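Local coordinates for uncharacterized protein MG376 homolog (Mycoplasma pneumoniae, PDB 2HQL) that probably binds single-stranded DNA through an OB fold, although its detailed cellular role is uncharacterised, at residues T27-T32 with E59-T64; V49-G54 with T90-K95. One frame throughout, in Å; residues are numbered along the deposited sequence.

Contact 1: residues T27-T32 with E59-T64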
loop_
_atom_site.group_PDB
_atom_site.type_symbol
_atom_site.label_atom_id
_atom_site.label_comp_id
_atom_site.label_asym_id
_atom_site.label_seq_id
_atom_site.Cartn_x
_atom_site.Cartn_y
_atom_site.Cartn_z
ATOM N N THR A 27 11.666 -5.390 -18.733
ATOM C CA THR A 27 11.886 -4.097 -18.088
ATOM C C THR A 27 11.776 -4.263 -16.554
ATOM O O THR A 27 12.432 -3.556 -15.782
ATOM C CB THR A 27 10.801 -3.095 -18.515
ATOM O OG1 THR A 27 10.375 -3.378 -19.859
ATOM C CG2 THR A 27 11.328 -1.677 -18.417
ATOM N N GLY A 28 10.925 -5.198 -16.131
ATOM C CA GLY A 28 10.727 -5.461 -14.720
ATOM C C GLY A 28 10.286 -6.883 -14.428
ATOM O O GLY A 28 9.882 -7.630 -15.320
ATOM N N PHE A 29 10.370 -7.267 -13.161
ATOM C CA PHE A 29 9.966 -8.604 -12.733
ATOM C C PHE A 29 8.869 -8.454 -11.694
ATOM O O PHE A 29 9.049 -7.761 -10.691
ATOM C CB PHE A 29 11.150 -9.347 -12.112
ATOM C CG PHE A 29 10.880 -10.797 -11.829
ATOM C CD1 PHE A 29 10.596 -11.677 -12.869
ATOM C CD2 PHE A 29 10.941 -11.288 -10.526
ATOM C CE1 PHE A 29 10.379 -13.028 -12.627
ATOM C CE2 PHE A 29 10.724 -12.653 -10.262
ATOM C CZ PHE A 29 10.444 -13.524 -11.318
ATOM N N LEU A 30 7.737 -9.106 -11.931
ATOM C CA LEU A 30 6.622 -9.015 -11.012
ATOM C C LEU A 30 6.378 -10.265 -10.213
ATOM O O LEU A 30 6.299 -11.370 -10.754
ATOM C CB LEU A 30 5.337 -8.638 -11.748
ATOM C CG LEU A 30 5.205 -7.163 -12.135
ATOM C CD1 LEU A 30 6.091 -6.836 -13.344
ATOM C CD2 LEU A 30 3.735 -6.879 -12.436
ATOM N N VAL A 31 6.238 -10.053 -8.910
ATOM C CA VAL A 31 5.984 -11.117 -7.958
ATOM C C VAL A 31 4.660 -10.848 -7.225
ATOM O O VAL A 31 4.288 -9.699 -6.979
ATOM C CB VAL A 31 7.155 -11.226 -6.933
ATOM C CG1 VAL A 31 6.830 -12.274 -5.852
ATOM C CG2 VAL A 31 8.445 -11.597 -7.667
ATOM N N THR A 32 3.934 -11.915 -6.914
ATOM C CA THR A 32 2.681 -11.795 -6.189
ATOM C C THR A 32 2.829 -12.521 -4.864
ATOM O O THR A 32 3.120 -13.724 -4.818
ATOM C CB THR A 32 1.513 -12.370 -6.975
ATOM O OG1 THR A 32 1.256 -11.526 -8.102
ATOM C CG2 THR A 32 0.262 -12.419 -6.103
ATOM N N GLU A 59 17.625 -9.876 -8.763
ATOM C CA GLU A 59 17.825 -10.307 -7.384
ATOM C C GLU A 59 16.504 -10.938 -6.947
ATOM O O GLU A 59 16.471 -11.988 -6.302
ATOM C CB GLU A 59 18.096 -9.114 -6.473
ATOM C CG GLU A 59 19.391 -8.379 -6.720
ATOM C CD GLU A 59 19.520 -7.152 -5.834
ATOM O OE1 GLU A 59 19.375 -7.299 -4.595
ATOM O OE2 GLU A 59 19.764 -6.043 -6.373
ATOM N N LEU A 60 15.414 -10.273 -7.317
ATOM C CA LEU A 60 14.072 -10.724 -6.981
ATOM C C LEU A 60 13.805 -12.122 -7.543
ATOM O O LEU A 60 13.366 -13.025 -6.819
ATOM C CB LEU A 60 13.045 -9.709 -7.512
ATOM C CG LEU A 60 11.566 -9.854 -7.121
ATOM C CD1 LEU A 60 11.448 -10.096 -5.614
ATOM C CD2 LEU A 60 10.797 -8.590 -7.538
ATOM N N GLU A 61 14.081 -12.303 -8.832
ATOM C CA GLU A 61 13.875 -13.592 -9.484
ATOM C C GLU A 61 14.719 -14.688 -8.829
ATOM O O GLU A 61 14.296 -15.839 -8.746
ATOM C CB GLU A 61 14.208 -13.474 -10.969
ATOM C CG GLU A 61 14.256 -14.796 -11.690
ATOM C CD GLU A 61 14.570 -14.638 -13.154
ATOM O OE1 GLU A 61 15.568 -13.961 -13.485
ATOM O OE2 GLU A 61 13.814 -15.194 -13.973
ATOM N N LYS A 62 15.913 -14.324 -8.364
ATOM C CA LYS A 62 16.793 -15.272 -7.698
ATOM C C LYS A 62 16.272 -15.581 -6.290
ATOM O O LYS A 62 16.149 -16.746 -5.908
ATOM C CB LYS A 62 18.216 -14.712 -7.642
ATOM C CG LYS A 62 18.871 -14.655 -9.017
ATOM C CD LYS A 62 20.271 -14.049 -8.991
ATOM C CE LYS A 62 20.945 -14.226 -10.346
ATOM N NZ LYS A 62 22.223 -13.487 -10.449
ATOM N N HIS A 63 15.965 -14.537 -5.525
ATOM C CA HIS A 63 15.427 -14.712 -4.179
ATOM C C HIS A 63 14.159 -15.533 -4.325
ATOM O O HIS A 63 13.750 -16.238 -3.410
ATOM C CB HIS A 63 15.086 -13.355 -3.561
ATOM C CG HIS A 63 14.419 -13.444 -2.221
ATOM N ND1 HIS A 63 13.275 -14.173 -2.009
ATOM C CD2 HIS A 63 14.739 -12.882 -1.030
ATOM C CE1 HIS A 63 12.912 -14.062 -0.740
ATOM N NE2 HIS A 63 13.783 -13.284 -0.127
ATOM N N THR A 64 13.544 -15.431 -5.496
ATOM C CA THR A 64 12.328 -16.169 -5.793
ATOM C C THR A 64 12.612 -17.662 -6.010
ATOM O O THR A 64 11.847 -18.526 -5.583
ATOM C CB THR A 64 11.645 -15.561 -7.040
ATOM O OG1 THR A 64 10.701 -14.564 -6.621
ATOM C CG2 THR A 64 10.966 -16.625 -7.874
#
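Thr64 OG1 makes a weak hydrogen bond of 3.1 Å to Leu60 O, one turn back in the helix. This weak bond turns OG1 back toward its own helix, and the same atom lies 3.9 Å from Val31 CG2 on the facing strand and close to Phe29 CE2. No hydrogen bond joins strand 28-32 to the helix, and what holds them is apolar. With CG anti to the backbone N (chi1 -171°), the Phe29 ring reaches the helix. Glu61 CB sits over one face, 3.8 Å from the ring centroid and displaced toward the rim, a CH-pi contact, while Leu60 CG comes in the ring plane at the edge, 3.7 Å from Phe29 CD2. Leu60 CG also meets Val31 CG2 at 3.6 Å, so Leu60, like Thr64, touches both strand residues. Beyond CG, Glu61 runs extended, and its carboxylate OE2 accepts a hydrogen bond from Trp22 NE1, whose ring in turn meets that of Phe29. Leu60 further touches Ile70 and Ile96. A helix inserted between the third and fourth strands and packed against residues from several strands is the arrangement characteristic of the OB fold.

Contact 2: residues V49-G54 with T90-K95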
loop_
_atom_site.group_PDB
_atom_site.type_symbol
_atom_site.label_atom_id
_atom_site.label_comp_id
_atom_site.label_asym_id
_atom_site.label_seq_id
_atom_site.Cartn_x
_atom_site.Cartn_y
_atom_site.Cartn_z
ATOM N N VAL A 49 0.833 -7.344 -5.071
ATOM C CA VAL A 49 1.678 -7.474 -6.241
ATOM C C VAL A 49 2.833 -6.514 -6.053
ATOM O O VAL A 49 2.641 -5.330 -5.813
ATOM C CB VAL A 49 0.933 -7.125 -7.540
ATOM C CG1 VAL A 49 1.878 -7.233 -8.718
ATOM C CG2 VAL A 49 -0.253 -8.051 -7.731
ATOM N N ILE A 50 4.040 -7.044 -6.139
ATOM C CA ILE A 50 5.233 -6.242 -5.977
ATOM C C ILE A 50 6.074 -6.415 -7.234
ATOM O O ILE A 50 5.877 -7.367 -7.989
ATOM C CB ILE A 50 6.031 -6.704 -4.735
ATOM C CG1 ILE A 50 6.467 -8.161 -4.892
ATOM C CG2 ILE A 50 5.157 -6.597 -3.489
ATOM C CD1 ILE A 50 7.373 -8.640 -3.784
ATOM N N TYR A 51 6.991 -5.485 -7.478
ATOM C CA TYR A 51 7.856 -5.587 -8.652
ATOM C C TYR A 51 9.197 -4.921 -8.404
ATOM O O TYR A 51 9.398 -4.297 -7.366
ATOM C CB TYR A 51 7.208 -4.962 -9.899
ATOM C CG TYR A 51 7.039 -3.460 -9.865
ATOM C CD1 TYR A 51 5.892 -2.881 -9.318
ATOM C CD2 TYR A 51 8.022 -2.615 -10.380
ATOM C CE1 TYR A 51 5.728 -1.489 -9.288
ATOM C CE2 TYR A 51 7.869 -1.220 -10.354
ATOM C CZ TYR A 51 6.718 -0.667 -9.804
ATOM O OH TYR A 51 6.556 0.700 -9.762
ATOM N N ALA A 52 10.109 -5.073 -9.364
ATOM C CA ALA A 52 11.441 -4.486 -9.286
ATOM C C ALA A 52 12.020 -4.307 -10.683
ATOM O O ALA A 52 11.642 -5.003 -11.623
ATOM C CB ALA A 52 12.353 -5.371 -8.455
ATOM N N ASN A 53 12.943 -3.362 -10.806
ATOM C CA ASN A 53 13.598 -3.068 -12.074
ATOM C C ASN A 53 15.119 -3.230 -11.969
ATOM O O ASN A 53 15.661 -3.376 -10.869
ATOM C CB ASN A 53 13.269 -1.639 -12.497
ATOM C CG ASN A 53 11.847 -1.492 -12.968
ATOM O OD1 ASN A 53 11.526 -1.806 -14.114
ATOM N ND2 ASN A 53 10.982 -1.025 -12.085
ATOM N N GLY A 54 15.781 -3.224 -13.123
ATOM C CA GLY A 54 17.229 -3.336 -13.190
ATOM C C GLY A 54 17.880 -4.509 -12.486
ATOM O O GLY A 54 17.439 -5.649 -12.614
ATOM N N THR A 90 0.234 -1.512 -6.464
ATOM C CA THR A 90 1.444 -2.327 -6.636
ATOM C C THR A 90 2.550 -1.698 -5.798
ATOM O O THR A 90 2.537 -0.491 -5.554
ATOM C CB THR A 90 1.953 -2.368 -8.110
ATOM O OG1 THR A 90 2.291 -1.044 -8.546
ATOM C CG2 THR A 90 0.901 -2.948 -9.029
ATOM N N ILE A 91 3.503 -2.505 -5.347
ATOM C CA ILE A 91 4.602 -1.964 -4.564
ATOM C C ILE A 91 5.905 -2.035 -5.329
ATOM O O ILE A 91 6.349 -3.111 -5.703
ATOM C CB ILE A 91 4.831 -2.710 -3.228
ATOM C CG1 ILE A 91 3.523 -2.789 -2.422
ATOM C CG2 ILE A 91 5.914 -1.984 -2.415
ATOM C CD1 ILE A 91 2.608 -3.922 -2.849
ATOM N N GLU A 92 6.504 -0.865 -5.549
ATOM C CA GLU A 92 7.781 -0.735 -6.235
ATOM C C GLU A 92 8.862 -1.060 -5.212
ATOM O O GLU A 92 9.110 -0.292 -4.283
ATOM C CB GLU A 92 7.962 0.697 -6.731
ATOM C CG GLU A 92 9.159 0.886 -7.637
ATOM C CD GLU A 92 9.429 2.336 -7.903
ATOM O OE1 GLU A 92 8.479 3.128 -7.757
ATOM O OE2 GLU A 92 10.574 2.685 -8.263
ATOM N N ILE A 93 9.500 -2.206 -5.380
ATOM C CA ILE A 93 10.534 -2.636 -4.458
ATOM C C ILE A 93 11.762 -1.734 -4.474
ATOM O O ILE A 93 12.303 -1.413 -5.534
ATOM C CB ILE A 93 10.943 -4.095 -4.759
ATOM C CG1 ILE A 93 9.764 -5.029 -4.443
ATOM C CG2 ILE A 93 12.212 -4.465 -3.992
ATOM C CD1 ILE A 93 9.951 -6.442 -4.934
ATOM N N VAL A 94 12.186 -1.316 -3.286
ATOM C CA VAL A 94 13.356 -0.466 -3.126
ATOM C C VAL A 94 14.439 -1.311 -2.491
ATOM O O VAL A 94 15.616 -1.194 -2.825
ATOM C CB VAL A 94 13.068 0.746 -2.198
ATOM C CG1 VAL A 94 14.367 1.379 -1.756
ATOM C CG2 VAL A 94 12.223 1.787 -2.925
ATOM N N LYS A 95 14.032 -2.191 -1.585
ATOM C CA LYS A 95 14.992 -3.031 -0.898
ATOM C C LYS A 95 14.459 -4.409 -0.480
ATOM O O LYS A 95 13.327 -4.549 -0.010
ATOM C CB LYS A 95 15.506 -2.267 0.324
ATOM C CG LYS A 95 16.723 -2.875 0.974
ATOM C CD LYS A 95 17.291 -1.970 2.046
ATOM C CE LYS A 95 18.525 -2.589 2.658
ATOM N NZ LYS A 95 18.209 -3.926 3.237
HETATM O O HOH W 1 13.008 -1.740 -7.991
#
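Tyr51 and Glu92 pair on neighbouring parallel strands, and the tyrosine leans over its partner. Its CG stands between the backbone N and the carbonyl carbon (chi1 68°), a crowded position, and one ring face lies over Glu92 CA, 3.9 Å from the ring centroid and offset toward the rim. The phenol OH continues to Glu92 CB at 3.3 Å, and Thr90 OG1 lies at the ring edge, 3.5 Å from Tyr51 CE1. On the other face of the sheet Ile50 and Ile91 stand paired, and Ile50 CD1 meets Ile93 CD1 at 3.6 Å. Ile93, its CG1 anti to the carbonyl carbon (chi1 -67°), packs closely over Tyr51 O, which also accepts the backbone bond from Ile93 N at 2.9 Å. Ile91 N to Val49 O and Tyr51 N to Ile91 O continue the pairing. Where the strands part, one water accepts from Asn53 N and donates to Ile93 O at 2.6 Å. The Glu92 carboxylate forms a salt bridge through OE1 with Arg77 on the next strand, which probably offsets its charge. Cohesion across this pair therefore rests on backbone bonds and carbon packing, with the ionic bond directed to a third strand.

How the contacts relate
Strand 42-53 connects the two contacts: it is paired on one flank with the strand of 27-32 and on the other with that of 90-95, and it runs on in the chain into the helix that carries 59-64. The centres of contacts 1 and 2 lie about 8 Å apart. Backbone bonds join them directly, with Ile50 N at 2.8 Å from Val31 O and Phe29 N at 3.0 Å from Ala52 O, both probable hydrogen bonds. Ala52 and Ile93 of contact 2 also touch Leu60 of contact 1, which ties the helix to both strands. Tyr51 lies against Leu30 on the other face of the sheet. No bound DNA is present here to mark a site, so whether these contacts take part in DNA binding is not settled.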